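Local coordinates for protein taurine:2-oxoglutarate aminotransferase (Bifidobacterium kashiwanohense PV20-2, PDB 6JIX) that probably transfers the amino group of taurine to 2-oxoglutarate with pyridoxal 5'-phosphate as cofactor, as a class-III aminotransferase, at residues A[383-388]-A[392-397]; A[396-401]-A[414-419]; A[274-279]-A[297-302]; A[125-130]-A[248-253]; A[3-8]-A[42-47]. One frame throughout, in Å; residues are numbered along the deposited sequence.

Interaction 1 (A[383-388]-A[392-397]); sequences ELMAPY and NSVMPQ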
# COMPACT_ATOMS: atom_id res chain seq x y z
N GLU A 383 -13.01 -27.15 25.14
CA GLU A 383 -13.08 -27.45 23.71
C GLU A 383 -13.57 -26.22 22.94
O GLU A 383 -14.67 -25.72 23.19
CB GLU A 383 -13.99 -28.64 23.46
CG GLU A 383 -14.12 -28.95 21.99
CD GLU A 383 -15.21 -29.95 21.72
OE1 GLU A 383 -15.50 -30.20 20.53
OE2 GLU A 383 -15.77 -30.47 22.72
N LEU A 384 -12.74 -25.73 22.02
CA LEU A 384 -13.07 -24.51 21.29
C LEU A 384 -14.21 -24.77 20.31
O LEU A 384 -14.39 -25.88 19.81
CB LEU A 384 -11.84 -23.99 20.54
CG LEU A 384 -10.62 -23.79 21.43
CD1 LEU A 384 -9.49 -23.16 20.66
CD2 LEU A 384 -11.01 -22.92 22.60
N MET A 385 -15.00 -23.73 20.06
CA MET A 385 -16.08 -23.83 19.10
C MET A 385 -15.55 -23.90 17.67
O MET A 385 -16.23 -24.41 16.77
CB MET A 385 -17.04 -22.65 19.25
CG MET A 385 -18.15 -22.63 18.24
SD MET A 385 -19.45 -23.82 18.63
CE MET A 385 -20.28 -23.04 20.03
N ALA A 386 -14.37 -23.36 17.45
CA ALA A 386 -13.68 -23.50 16.17
C ALA A 386 -12.19 -23.56 16.47
O ALA A 386 -11.55 -22.52 16.69
CB ALA A 386 -14.01 -22.37 15.21
N PRO A 387 -11.60 -24.76 16.49
CA PRO A 387 -10.15 -24.87 16.76
C PRO A 387 -9.36 -24.29 15.60
O PRO A 387 -9.89 -24.07 14.50
CB PRO A 387 -9.90 -26.38 16.91
CG PRO A 387 -11.13 -27.06 16.37
CD PRO A 387 -12.17 -26.02 15.99
N TYR A 388 -8.07 -24.06 15.84
CA TYR A 388 -7.25 -23.31 14.88
C TYR A 388 -7.43 -23.83 13.46
O TYR A 388 -7.28 -25.02 13.19
CB TYR A 388 -5.76 -23.35 15.27
CG TYR A 388 -4.94 -22.46 14.35
CD1 TYR A 388 -5.03 -21.07 14.43
CD2 TYR A 388 -4.13 -23.00 13.35
CE1 TYR A 388 -4.32 -20.25 13.58
CE2 TYR A 388 -3.41 -22.18 12.49
CZ TYR A 388 -3.51 -20.80 12.60
OH TYR A 388 -2.80 -19.98 11.75
N ASN A 392 -14.95 -25.32 7.62
CA ASN A 392 -16.36 -25.21 7.98
C ASN A 392 -16.53 -24.73 9.43
O ASN A 392 -17.18 -25.36 10.26
CB ASN A 392 -17.07 -26.55 7.76
CG ASN A 392 -16.65 -27.20 6.47
OD1 ASN A 392 -16.79 -26.62 5.39
ND2 ASN A 392 -16.11 -28.41 6.57
N SER A 393 -15.87 -23.61 9.73
CA SER A 393 -16.09 -22.93 11.00
C SER A 393 -17.55 -22.47 11.11
O SER A 393 -18.10 -21.88 10.18
CB SER A 393 -15.16 -21.73 11.10
OG SER A 393 -15.62 -20.80 12.06
N VAL A 394 -18.17 -22.76 12.26
CA VAL A 394 -19.52 -22.27 12.53
C VAL A 394 -19.55 -20.81 12.96
O VAL A 394 -20.64 -20.26 13.16
CB VAL A 394 -20.24 -23.05 13.64
CG1 VAL A 394 -20.43 -24.48 13.24
CG2 VAL A 394 -19.45 -22.95 14.95
N MET A 395 -18.40 -20.19 13.15
CA MET A 395 -18.41 -18.82 13.66
C MET A 395 -19.12 -17.84 12.73
O MET A 395 -19.79 -16.93 13.24
CB MET A 395 -16.97 -18.39 13.98
CG MET A 395 -16.29 -19.31 14.98
SD MET A 395 -16.90 -19.17 16.69
CE MET A 395 -17.00 -17.40 16.88
N PRO A 396 -19.04 -17.97 11.40
CA PRO A 396 -19.82 -17.04 10.55
C PRO A 396 -21.32 -17.11 10.81
O PRO A 396 -22.00 -16.08 10.73
CB PRO A 396 -19.44 -17.46 9.13
CG PRO A 396 -18.08 -18.05 9.27
CD PRO A 396 -18.06 -18.74 10.61
N GLN A 397 -21.85 -18.30 11.09
CA GLN A 397 -23.24 -18.43 11.52
C GLN A 397 -23.56 -17.48 12.67
O GLN A 397 -24.58 -16.78 12.64
CB GLN A 397 -23.47 -19.88 11.96
CG GLN A 397 -24.73 -20.53 11.50
CD GLN A 397 -24.73 -22.01 11.88
OE1 GLN A 397 -23.78 -22.74 11.59
NE2 GLN A 397 -25.79 -22.43 12.58
O HOH W 1 -16.58 -24.15 13.92
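Apolar contacts of Met385 and Ala386 with Val394 and Met395 carry most of this junction. Met385 has CG anti to its own amide nitrogen (chi1 177°), and bends twice beyond it, so that CG and SD both face the CG2 branch of Val394. CG lies 3.6 Å from Val394 CG2, the two side chains standing at about a right angle. The same Met385 CG is 4.0 Å from Met395 SD, and here the chains pass at a slant. Beside them Ala386 presents its CB to Met395 CG at 3.8 Å, with Ser393 OG on the margin.

Polar links are fewer, and no direct hydrogen bond joins the two segments. A water spans the gap instead, donating to Met385 O at 2.9 Å and accepting from Val394 N at 2.7 Å. Within segment 392-397, Ser393 OG accepts from Met395 N at 3.0 Å. With an alanine here the hydroxyl is gone, and Met395 N would probably be left without its capping acceptor, the turn into the helix being less firmly fixed.

Met385 and Met395 both rest on Ile375 of strand 370-376, and Ala386 N is hydrogen-bonded to Thr414 OG1. The Ser393 bond, hydroxyl to the amide two residues on, is that of an ST turn, and it caps the entry to helix 395-404.

Interaction 2 (A[396-401]-A[414-419]); sequences PQIMAK and TNINIC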
# COMPACT_ATOMS: atom_id res chain seq x y z
N PRO A 396 -19.04 -17.97 11.40
CA PRO A 396 -19.82 -17.04 10.55
C PRO A 396 -21.32 -17.11 10.81
O PRO A 396 -22.00 -16.08 10.73
CB PRO A 396 -19.44 -17.46 9.13
CG PRO A 396 -18.08 -18.05 9.27
CD PRO A 396 -18.06 -18.74 10.61
N GLN A 397 -21.85 -18.30 11.09
CA GLN A 397 -23.24 -18.43 11.52
C GLN A 397 -23.56 -17.48 12.67
O GLN A 397 -24.58 -16.78 12.64
CB GLN A 397 -23.47 -19.88 11.96
CG GLN A 397 -24.73 -20.53 11.50
CD GLN A 397 -24.73 -22.01 11.88
OE1 GLN A 397 -23.78 -22.74 11.59
NE2 GLN A 397 -25.79 -22.43 12.58
N ILE A 398 -22.71 -17.48 13.70
CA ILE A 398 -22.89 -16.59 14.86
C ILE A 398 -22.78 -15.13 14.44
O ILE A 398 -23.55 -14.27 14.88
CB ILE A 398 -21.86 -16.92 15.94
CG1 ILE A 398 -21.84 -18.41 16.26
CG2 ILE A 398 -22.09 -16.05 17.17
CD1 ILE A 398 -20.75 -18.79 17.22
N MET A 399 -21.78 -14.83 13.60
CA MET A 399 -21.60 -13.47 13.12
C MET A 399 -22.81 -13.00 12.33
O MET A 399 -23.15 -11.81 12.36
CB MET A 399 -20.33 -13.41 12.26
CG MET A 399 -19.17 -12.59 12.84
SD MET A 399 -18.82 -12.84 14.59
CE MET A 399 -17.60 -14.17 14.50
N ALA A 400 -23.50 -13.93 11.65
CA ALA A 400 -24.70 -13.60 10.88
C ALA A 400 -25.92 -13.45 11.77
O ALA A 400 -26.76 -12.57 11.53
CB ALA A 400 -24.94 -14.66 9.81
N LYS A 401 -26.08 -14.32 12.77
CA LYS A 401 -27.15 -14.12 13.74
C LYS A 401 -27.02 -12.74 14.39
O LYS A 401 -28.03 -12.04 14.60
CB LYS A 401 -27.14 -15.25 14.79
N THR A 414 -11.84 -18.69 16.85
CA THR A 414 -12.93 -19.06 17.74
C THR A 414 -13.46 -17.85 18.51
O THR A 414 -14.06 -18.01 19.58
CB THR A 414 -12.48 -20.17 18.71
OG1 THR A 414 -13.59 -20.95 19.16
CG2 THR A 414 -11.78 -19.62 19.95
N ASN A 415 -13.24 -16.64 17.98
CA ASN A 415 -13.52 -15.41 18.71
C ASN A 415 -14.57 -14.55 18.03
O ASN A 415 -14.75 -14.58 16.81
CB ASN A 415 -12.26 -14.57 18.88
CG ASN A 415 -11.13 -15.37 19.43
OD1 ASN A 415 -10.26 -15.83 18.68
ND2 ASN A 415 -11.16 -15.61 20.74
N ILE A 416 -15.26 -13.79 18.87
CA ILE A 416 -16.07 -12.66 18.45
C ILE A 416 -15.37 -11.41 18.96
O ILE A 416 -15.05 -11.30 20.15
CB ILE A 416 -17.51 -12.75 18.98
CG1 ILE A 416 -18.09 -14.13 18.69
CG2 ILE A 416 -18.35 -11.70 18.31
CD1 ILE A 416 -19.51 -14.33 19.16
N ASN A 417 -15.11 -10.47 18.06
CA ASN A 417 -14.57 -9.19 18.46
C ASN A 417 -15.70 -8.26 18.87
O ASN A 417 -16.81 -8.32 18.32
CB ASN A 417 -13.78 -8.53 17.33
CG ASN A 417 -12.60 -9.37 16.89
OD1 ASN A 417 -11.93 -9.99 17.72
ND2 ASN A 417 -12.34 -9.40 15.58
N ILE A 418 -15.41 -7.39 19.83
CA ILE A 418 -16.25 -6.25 20.11
C ILE A 418 -15.30 -5.06 20.20
O ILE A 418 -14.58 -4.89 21.19
CB ILE A 418 -17.09 -6.41 21.38
CG1 ILE A 418 -17.99 -7.64 21.24
CG2 ILE A 418 -17.94 -5.18 21.59
CD1 ILE A 418 -17.43 -8.93 21.89
N CYS A 419 -15.26 -4.25 19.14
CA CYS A 419 -14.36 -3.11 19.03
C CYS A 419 -15.15 -1.95 18.43
O CYS A 419 -14.92 -1.54 17.29
CB CYS A 419 -13.16 -3.45 18.15
SG CYS A 419 -12.28 -4.94 18.63
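Ile416, on strand 415-418, projects toward the helix of 396-401 and divides its branches between two partners. Its CG1 points away from the carbonyl carbon (chi1 -49°) and the chain then runs on extended, which carries CD1 to Ile398 and leaves CG2 for Met399. CD1 meets Ile398 CG2 at 3.7 Å, the two isoleucines crossing at about a right angle. CG2 lies 3.9 Å from Met399 SD, where the side chains slide past one another in opposite directions.

Met399 is the second large contributor. Its chain bends at the last two torsions, and the terminal methyl CE comes to 3.7 Å from the backbone oxygen Asn415 O.

The helix segment lies 9.7 Å from the strand segment, axis to axis, at 34° to it, in the manner of a helix laid on one face of a small sheet. Strand 415-418 pairs with 370-376 in a small antiparallel sheet that also holds 361-367, in the C-terminal part of the class-III aminotransferase fold.

Ile398 buries less in this contact. On its other contacts it reaches helix 426-447, touching Val439, Val443 and Leu447, and so ties two helices to the strand. Ile416 also touches Thr409, a residue of a glutamate-binding site, and the side chain of Met399 comes within about 6 Å of a bound glutamate.

Interaction 3 (A[274-279]-A[297-302]); sequences PDMFTF and KRISDY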
# COMPACT_ATOMS: atom_id res chain seq x y z
N PRO A 274 9.34 0.84 22.17
CA PRO A 274 9.85 0.10 21.02
C PRO A 274 10.75 0.95 20.13
O PRO A 274 10.58 2.17 20.02
CB PRO A 274 8.58 -0.30 20.27
CG PRO A 274 7.58 0.76 20.65
CD PRO A 274 7.89 1.09 22.08
N ASP A 275 11.71 0.29 19.48
CA ASP A 275 12.60 1.04 18.60
C ASP A 275 11.86 1.60 17.40
O ASP A 275 12.23 2.66 16.88
CB ASP A 275 13.75 0.15 18.16
CG ASP A 275 14.62 -0.24 19.30
OD1 ASP A 275 15.58 0.53 19.59
OD2 ASP A 275 14.34 -1.30 19.92
N MET A 276 10.79 0.93 16.99
CA MET A 276 9.95 1.35 15.89
C MET A 276 8.56 0.84 16.18
O MET A 276 8.38 -0.13 16.91
CB MET A 276 10.45 0.78 14.55
CG MET A 276 11.61 1.53 13.96
SD MET A 276 12.12 0.84 12.38
CE MET A 276 12.87 -0.72 12.89
N PHE A 277 7.56 1.54 15.67
CA PHE A 277 6.24 0.94 15.68
C PHE A 277 5.50 1.40 14.44
O PHE A 277 5.76 2.48 13.89
CB PHE A 277 5.45 1.25 16.97
CG PHE A 277 5.20 2.70 17.22
CD1 PHE A 277 6.16 3.49 17.82
CD2 PHE A 277 3.97 3.28 16.89
CE1 PHE A 277 5.92 4.85 18.06
CE2 PHE A 277 3.72 4.63 17.12
CZ PHE A 277 4.69 5.41 17.70
N THR A 278 4.58 0.55 13.99
CA THR A 278 3.88 0.73 12.74
C THR A 278 2.40 0.96 13.02
O THR A 278 1.85 0.49 14.02
CB THR A 278 4.06 -0.49 11.85
OG1 THR A 278 3.60 -1.64 12.57
CG2 THR A 278 5.54 -0.68 11.47
N PHE A 279 1.77 1.69 12.11
CA PHE A 279 0.41 2.15 12.29
C PHE A 279 -0.22 2.28 10.91
O PHE A 279 0.49 2.39 9.90
CB PHE A 279 0.34 3.50 13.03
CG PHE A 279 0.99 4.65 12.27
CD1 PHE A 279 2.33 4.99 12.47
CD2 PHE A 279 0.26 5.36 11.35
CE1 PHE A 279 2.90 6.03 11.76
CE2 PHE A 279 0.84 6.39 10.63
CZ PHE A 279 2.16 6.73 10.84
N LYS A 297 15.23 8.11 17.66
CA LYS A 297 16.33 9.01 17.31
C LYS A 297 17.53 8.23 16.78
O LYS A 297 18.14 8.62 15.79
CB LYS A 297 16.75 9.85 18.51
CG LYS A 297 15.96 11.15 18.71
CD LYS A 297 16.15 11.72 20.13
CE LYS A 297 14.91 12.48 20.60
NZ LYS A 297 14.60 13.73 19.83
N ARG A 298 17.88 7.12 17.43
CA ARG A 298 19.01 6.32 16.95
C ARG A 298 18.79 5.92 15.50
O ARG A 298 19.66 6.11 14.65
CB ARG A 298 19.23 5.09 17.83
N ILE A 299 17.62 5.36 15.19
CA ILE A 299 17.32 4.94 13.82
C ILE A 299 17.32 6.15 12.88
O ILE A 299 17.83 6.08 11.76
CB ILE A 299 15.99 4.17 13.78
CG1 ILE A 299 16.14 2.82 14.51
CG2 ILE A 299 15.51 4.02 12.35
CD1 ILE A 299 14.86 1.99 14.58
N SER A 300 16.73 7.27 13.31
CA SER A 300 16.79 8.47 12.49
C SER A 300 18.24 8.86 12.20
O SER A 300 18.59 9.23 11.07
CB SER A 300 16.02 9.61 13.16
OG SER A 300 16.26 10.86 12.53
N ASP A 301 19.10 8.77 13.23
CA ASP A 301 20.52 9.06 13.05
C ASP A 301 21.14 8.16 12.01
O ASP A 301 21.91 8.62 11.16
CB ASP A 301 21.27 8.90 14.37
CG ASP A 301 21.09 10.09 15.32
OD1 ASP A 301 20.52 11.13 14.90
OD2 ASP A 301 21.52 9.96 16.49
N TYR A 302 20.84 6.86 12.05
CA TYR A 302 21.42 5.95 11.08
C TYR A 302 21.14 6.44 9.66
O TYR A 302 22.04 6.46 8.81
CB TYR A 302 20.89 4.52 11.25
CG TYR A 302 21.55 3.57 10.26
CD1 TYR A 302 21.03 3.38 8.99
CD2 TYR A 302 22.73 2.92 10.59
CE1 TYR A 302 21.65 2.54 8.07
CE2 TYR A 302 23.36 2.08 9.68
CZ TYR A 302 22.82 1.89 8.42
OH TYR A 302 23.46 1.05 7.53
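Met276 meets Ile299 along its length, one methyl of the isoleucine serving as the common partner. From CB, which stands farther back, the chain leaves with CG anti to the carbonyl carbon (chi1 -80°) and continues extended to SD. CG is the nearest atom to Ile299 CD1, at 3.3 Å. SD follows at 3.7 Å from the same Ile299 CD1. A bend at the last torsion then turns CE round that methyl, to 3.8 Å from Ile299 CD1, the two side chains crossing at about a right angle.

This packs the start of helix 297-305 against the beginning of strand 276-279, a member of the seven-stranded mixed sheet of the large, cofactor-binding domain of fold type I enzymes. In it strand 291-296, which leads straight into the helix, runs antiparallel beside 276-279.

Ile299 CD1 also touches the backbone at Asp275 O, 3.6 Å away. The carboxylate of Asp275 is engaged in another direction, in a salt bridge with Arg239, while Met276 further rests on Ile250, Val293 and Val295.

Interaction 4 (A[125-130]-A[248-253]); sequences KMARMV and LMICDE. With PLP (pyridoxal-5'-phosphate), chain G.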
# COMPACT_ATOMS: atom_id res chain seq x y z
N LYS A 125 12.61 -3.75 6.54
CA LYS A 125 13.76 -3.34 5.72
C LYS A 125 14.70 -2.44 6.52
O LYS A 125 15.92 -2.60 6.45
CB LYS A 125 13.30 -2.60 4.46
CG LYS A 125 12.87 -3.52 3.34
CD LYS A 125 12.11 -2.78 2.26
CE LYS A 125 13.04 -2.23 1.19
NZ LYS A 125 12.31 -1.25 0.33
N MET A 126 14.14 -1.50 7.27
CA MET A 126 14.96 -0.58 8.05
C MET A 126 15.73 -1.31 9.16
O MET A 126 16.92 -1.05 9.38
CB MET A 126 14.08 0.53 8.63
CG MET A 126 13.32 1.34 7.58
SD MET A 126 12.61 2.86 8.26
CE MET A 126 10.90 2.42 8.49
N ALA A 127 15.08 -2.27 9.83
CA ALA A 127 15.77 -3.00 10.89
C ALA A 127 16.94 -3.79 10.33
O ALA A 127 18.03 -3.82 10.92
CB ALA A 127 14.80 -3.92 11.64
N ARG A 128 16.76 -4.42 9.17
CA ARG A 128 17.87 -5.14 8.56
C ARG A 128 19.00 -4.18 8.17
O ARG A 128 20.18 -4.49 8.36
CB ARG A 128 17.37 -5.93 7.34
CG ARG A 128 16.88 -7.33 7.66
CD ARG A 128 15.84 -7.79 6.66
NE ARG A 128 15.43 -9.18 6.89
CZ ARG A 128 14.58 -9.86 6.13
NH1 ARG A 128 14.03 -9.28 5.06
NH2 ARG A 128 14.29 -11.13 6.41
N MET A 129 18.65 -2.99 7.65
CA MET A 129 19.66 -2.00 7.28
C MET A 129 20.36 -1.43 8.51
O MET A 129 21.59 -1.29 8.51
CB MET A 129 19.02 -0.86 6.47
CG MET A 129 18.99 -1.07 4.94
SD MET A 129 18.19 0.29 4.04
CE MET A 129 16.51 -0.31 3.91
N VAL A 130 19.60 -1.08 9.55
CA VAL A 130 20.20 -0.47 10.73
C VAL A 130 21.12 -1.45 11.46
O VAL A 130 22.26 -1.13 11.79
CB VAL A 130 19.11 0.07 11.66
CG1 VAL A 130 19.70 0.27 13.04
CG2 VAL A 130 18.49 1.35 11.09
N LEU A 248 16.31 -4.87 17.56
CA LEU A 248 15.28 -3.84 17.62
C LEU A 248 13.93 -4.47 17.91
O LEU A 248 13.61 -5.55 17.41
CB LEU A 248 15.22 -3.05 16.30
CG LEU A 248 16.52 -2.41 15.83
CD1 LEU A 248 16.36 -1.82 14.46
CD2 LEU A 248 16.95 -1.35 16.80
N MET A 249 13.13 -3.79 18.72
CA MET A 249 11.76 -4.20 18.97
C MET A 249 10.84 -3.35 18.13
O MET A 249 10.94 -2.11 18.15
CB MET A 249 11.41 -4.07 20.45
CG MET A 249 10.06 -4.60 20.80
SD MET A 249 9.75 -4.36 22.56
CE MET A 249 8.37 -5.48 22.82
N ILE A 250 10.00 -4.00 17.34
CA ILE A 250 9.03 -3.31 16.50
C ILE A 250 7.65 -3.73 16.96
O ILE A 250 7.27 -4.90 16.81
CB ILE A 250 9.21 -3.64 15.01
CG1 ILE A 250 10.69 -3.50 14.59
CG2 ILE A 250 8.29 -2.79 14.17
CD1 ILE A 250 10.96 -3.95 13.18
N CYS A 251 6.88 -2.78 17.48
CA CYS A 251 5.50 -3.05 17.83
C CYS A 251 4.59 -2.65 16.67
O CYS A 251 4.77 -1.58 16.07
CB CYS A 251 5.07 -2.30 19.09
SG CYS A 251 5.87 -2.86 20.57
N ASP A 252 3.64 -3.52 16.35
CA ASP A 252 2.65 -3.25 15.31
C ASP A 252 1.41 -2.63 15.98
O ASP A 252 0.68 -3.31 16.70
CB ASP A 252 2.33 -4.55 14.57
CG ASP A 252 1.34 -4.37 13.43
OD1 ASP A 252 0.53 -3.42 13.49
OD2 ASP A 252 1.36 -5.19 12.48
N GLU A 253 1.18 -1.34 15.73
CA GLU A 253 0.03 -0.63 16.26
C GLU A 253 -1.06 -0.46 15.22
O GLU A 253 -1.98 0.35 15.42
CB GLU A 253 0.43 0.76 16.79
CG GLU A 253 1.40 0.76 17.95
CD GLU A 253 0.70 0.58 19.27
OE1 GLU A 253 -0.40 1.14 19.42
OE2 GLU A 253 1.24 -0.13 20.15
N1 PLP G . -1.07 -5.31 11.25
C2 PLP G . -2.17 -5.57 11.97
C2A PLP G . -2.10 -5.71 13.48
C3 PLP G . -3.43 -5.71 11.33
O3 PLP G . -4.58 -5.98 12.04
C4 PLP G . -3.52 -5.58 9.96
C4A PLP G . -4.91 -5.74 9.29
O4A PLP G . -5.78 -6.43 9.82
C5 PLP G . -2.32 -5.30 9.24
C6 PLP G . -1.10 -5.16 9.92
C5A PLP G . -2.37 -5.14 7.67
O4P PLP G . -2.85 -3.85 7.45
P PLP G . -3.40 -3.44 5.97
O1P PLP G . -3.65 -2.00 5.91
O2P PLP G . -2.37 -3.65 4.93
O3P PLP G . -4.77 -4.36 5.63
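Ala127 sits against Leu248 and Ile250, its CB being 3.8 Å from Leu248 CD1 and 4.1 Å from Ile250 CD1. Leu248 has CG anti to its carbonyl carbon (chi1 -55°), and its CD1 branch also reaches Val130 CG1 at 4.2 Å, those two side chains crossing at about a right angle. The contact is wholly apolar and carries no hydrogen bond across it.

The helix segment runs nearly antiparallel to the strand segment (171°), their axes 10.1 Å apart. This is helix-on-sheet packing in the large domain of a fold type I enzyme, and strand 248-252 carries the cofactor's aspartate at its far end. There Asp252, with CG anti to its amide nitrogen, brings OD2 to 2.7 Å from PLP N1.

Further hydrogen bonds steady that carboxylate: among the pocket residues, Asn120 ND2 donates to OD2, which is also hydrogen-bonded to His144 ND1, and Val254 N donates to OD1. Ala127 and Ile250 both touch Ala215 of the neighbouring strand 213-219. Across the subunit interface, Lys125 NZ is hydrogen-bonded to Ser146 O of the second subunit, and Thr313 N of that subunit hydrogen-bonds to the cofactor.

Interaction 5 (A[3-8]-A[42-47]); sequences MEELTG and WDYDGK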
# COMPACT_ATOMS: atom_id res chain seq x y z
N MET A 3 -23.06 10.77 -13.58
CA MET A 3 -23.98 9.78 -14.14
C MET A 3 -25.18 9.56 -13.24
O MET A 3 -25.37 10.24 -12.22
CB MET A 3 -23.27 8.45 -14.39
CG MET A 3 -21.94 8.59 -15.08
SD MET A 3 -20.67 7.68 -14.19
CE MET A 3 -20.52 8.64 -12.69
N GLU A 4 -25.99 8.58 -13.62
CA GLU A 4 -27.21 8.26 -12.90
C GLU A 4 -26.92 7.37 -11.69
O GLU A 4 -26.28 6.32 -11.83
CB GLU A 4 -28.20 7.56 -13.81
CG GLU A 4 -29.26 8.48 -14.36
CD GLU A 4 -30.59 7.80 -14.49
OE1 GLU A 4 -31.23 7.58 -13.44
OE2 GLU A 4 -31.00 7.48 -15.63
N GLU A 5 -27.37 7.81 -10.53
CA GLU A 5 -27.13 7.07 -9.30
C GLU A 5 -27.61 5.63 -9.45
O GLU A 5 -28.59 5.35 -10.14
CB GLU A 5 -27.82 7.77 -8.12
CG GLU A 5 -27.34 7.34 -6.74
CD GLU A 5 -28.47 7.35 -5.71
OE1 GLU A 5 -28.57 6.41 -4.88
OE2 GLU A 5 -29.27 8.31 -5.74
N LEU A 6 -26.85 4.69 -8.87
CA LEU A 6 -27.16 3.27 -8.97
C LEU A 6 -28.07 2.81 -7.84
O LEU A 6 -27.88 3.20 -6.69
CB LEU A 6 -25.88 2.44 -8.94
CG LEU A 6 -24.87 2.58 -10.07
CD1 LEU A 6 -23.73 1.65 -9.78
CD2 LEU A 6 -25.51 2.27 -11.40
N THR A 7 -29.03 1.95 -8.18
CA THR A 7 -29.87 1.29 -7.19
C THR A 7 -29.07 0.27 -6.38
O THR A 7 -27.98 -0.16 -6.78
CB THR A 7 -31.05 0.57 -7.85
OG1 THR A 7 -30.56 -0.49 -8.68
CG2 THR A 7 -31.87 1.53 -8.69
N GLY A 8 -29.59 -0.07 -5.21
CA GLY A 8 -28.96 -1.12 -4.43
C GLY A 8 -28.75 -2.37 -5.24
O GLY A 8 -27.65 -2.94 -5.26
N TRP A 42 -25.84 2.01 6.53
CA TRP A 42 -27.15 1.60 6.04
C TRP A 42 -27.03 0.91 4.70
O TRP A 42 -26.30 1.37 3.81
CB TRP A 42 -28.08 2.82 5.90
CG TRP A 42 -28.47 3.44 7.23
CD1 TRP A 42 -29.61 3.21 7.94
CD2 TRP A 42 -27.70 4.38 7.99
NE1 TRP A 42 -29.60 3.94 9.10
CE2 TRP A 42 -28.44 4.67 9.15
CE3 TRP A 42 -26.47 5.01 7.80
CZ2 TRP A 42 -27.98 5.57 10.12
CZ3 TRP A 42 -26.02 5.90 8.77
CH2 TRP A 42 -26.77 6.16 9.91
N ASP A 43 -27.80 -0.16 4.52
CA ASP A 43 -27.93 -0.76 3.20
C ASP A 43 -28.98 0.02 2.40
O ASP A 43 -29.60 0.95 2.91
CB ASP A 43 -28.26 -2.26 3.30
CG ASP A 43 -29.57 -2.54 4.04
OD1 ASP A 43 -30.53 -1.74 3.87
OD2 ASP A 43 -29.65 -3.56 4.79
N TYR A 44 -29.20 -0.37 1.15
CA TYR A 44 -30.06 0.45 0.31
C TYR A 44 -31.54 0.31 0.64
O TYR A 44 -32.35 1.11 0.14
CB TYR A 44 -29.80 0.14 -1.17
CG TYR A 44 -28.59 0.87 -1.75
CD1 TYR A 44 -27.31 0.36 -1.58
CD2 TYR A 44 -28.74 2.05 -2.47
CE1 TYR A 44 -26.20 1.01 -2.13
CE2 TYR A 44 -27.63 2.70 -3.01
CZ TYR A 44 -26.37 2.18 -2.84
OH TYR A 44 -25.26 2.81 -3.37
N ASP A 45 -31.92 -0.69 1.44
CA ASP A 45 -33.28 -0.79 1.97
C ASP A 45 -33.52 0.04 3.23
O ASP A 45 -34.65 0.07 3.74
CB ASP A 45 -33.64 -2.26 2.26
CG ASP A 45 -33.38 -3.18 1.07
OD1 ASP A 45 -33.73 -2.79 -0.07
OD2 ASP A 45 -32.81 -4.28 1.26
N GLY A 46 -32.49 0.68 3.78
CA GLY A 46 -32.69 1.50 4.94
C GLY A 46 -32.43 0.82 6.27
O GLY A 46 -32.55 1.48 7.32
N LYS A 47 -32.14 -0.49 6.29
CA LYS A 47 -31.81 -1.14 7.55
C LYS A 47 -30.49 -0.60 8.09
O LYS A 47 -29.53 -0.40 7.34
CB LYS A 47 -31.74 -2.66 7.42
CG LYS A 47 -31.87 -3.33 8.80
CD LYS A 47 -31.12 -4.65 8.91
CE LYS A 47 -31.37 -5.28 10.28
NZ LYS A 47 -31.82 -6.70 10.17
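Gly8, at the start of helix 8-18, lies 5.1 Å (CA to CA) from Tyr44, which a type I turn from Asp43 to Gly46 holds out toward it. Gly8 CA lies over one face of the tyrosine ring in a CH-pi contact, 3.7 Å from the Tyr44 ring centroid and 25° off the normal. Leu6 O comes obliquely to Tyr44 CE2 at 3.7 Å, and Glu5 OE1 lies near the ring plane at its edge, 4.3 Å from Tyr44 CE2. With an alanine in place of Tyr44 the ring is gone, and Gly8 CA would probably lose its aromatic cover, a gap opening against the helix start.

In the turn, Asp43 OD1 accepts from Lys47 N at 3.2 Å, the donor lying above the carboxylate plane, and more weakly from Asp45 N. Thr7 N-caps the helix through a bond to Glu10 N. Tyr44 also touches Val11 of helix 8-18, Lys34 of strand 33-37 and Glu89 of the second subunit.

Interactions 1 and 2 share helix 395-404 and adjoin each other, both resting on the small antiparallel sheet and both buried; interaction 3 is buried as well and interaction 4 partly so. Interactions 3 and 4 form a second pair in the large domain, with centres about 7 Å apart, on the neighbouring strands 276-279 and 248-252 of one sheet. All four are aliphatic or methionine packing without a hydrogen bond across, with a bridging water in interaction 1 and the cofactor at the far end of interaction 4. Interaction 5 is the surface contact, at least 26 Å (centre to centre) from the rest; an aromatic ring over a glycine replaces aliphatic packing there, and, like interaction 4, it touches the second subunit.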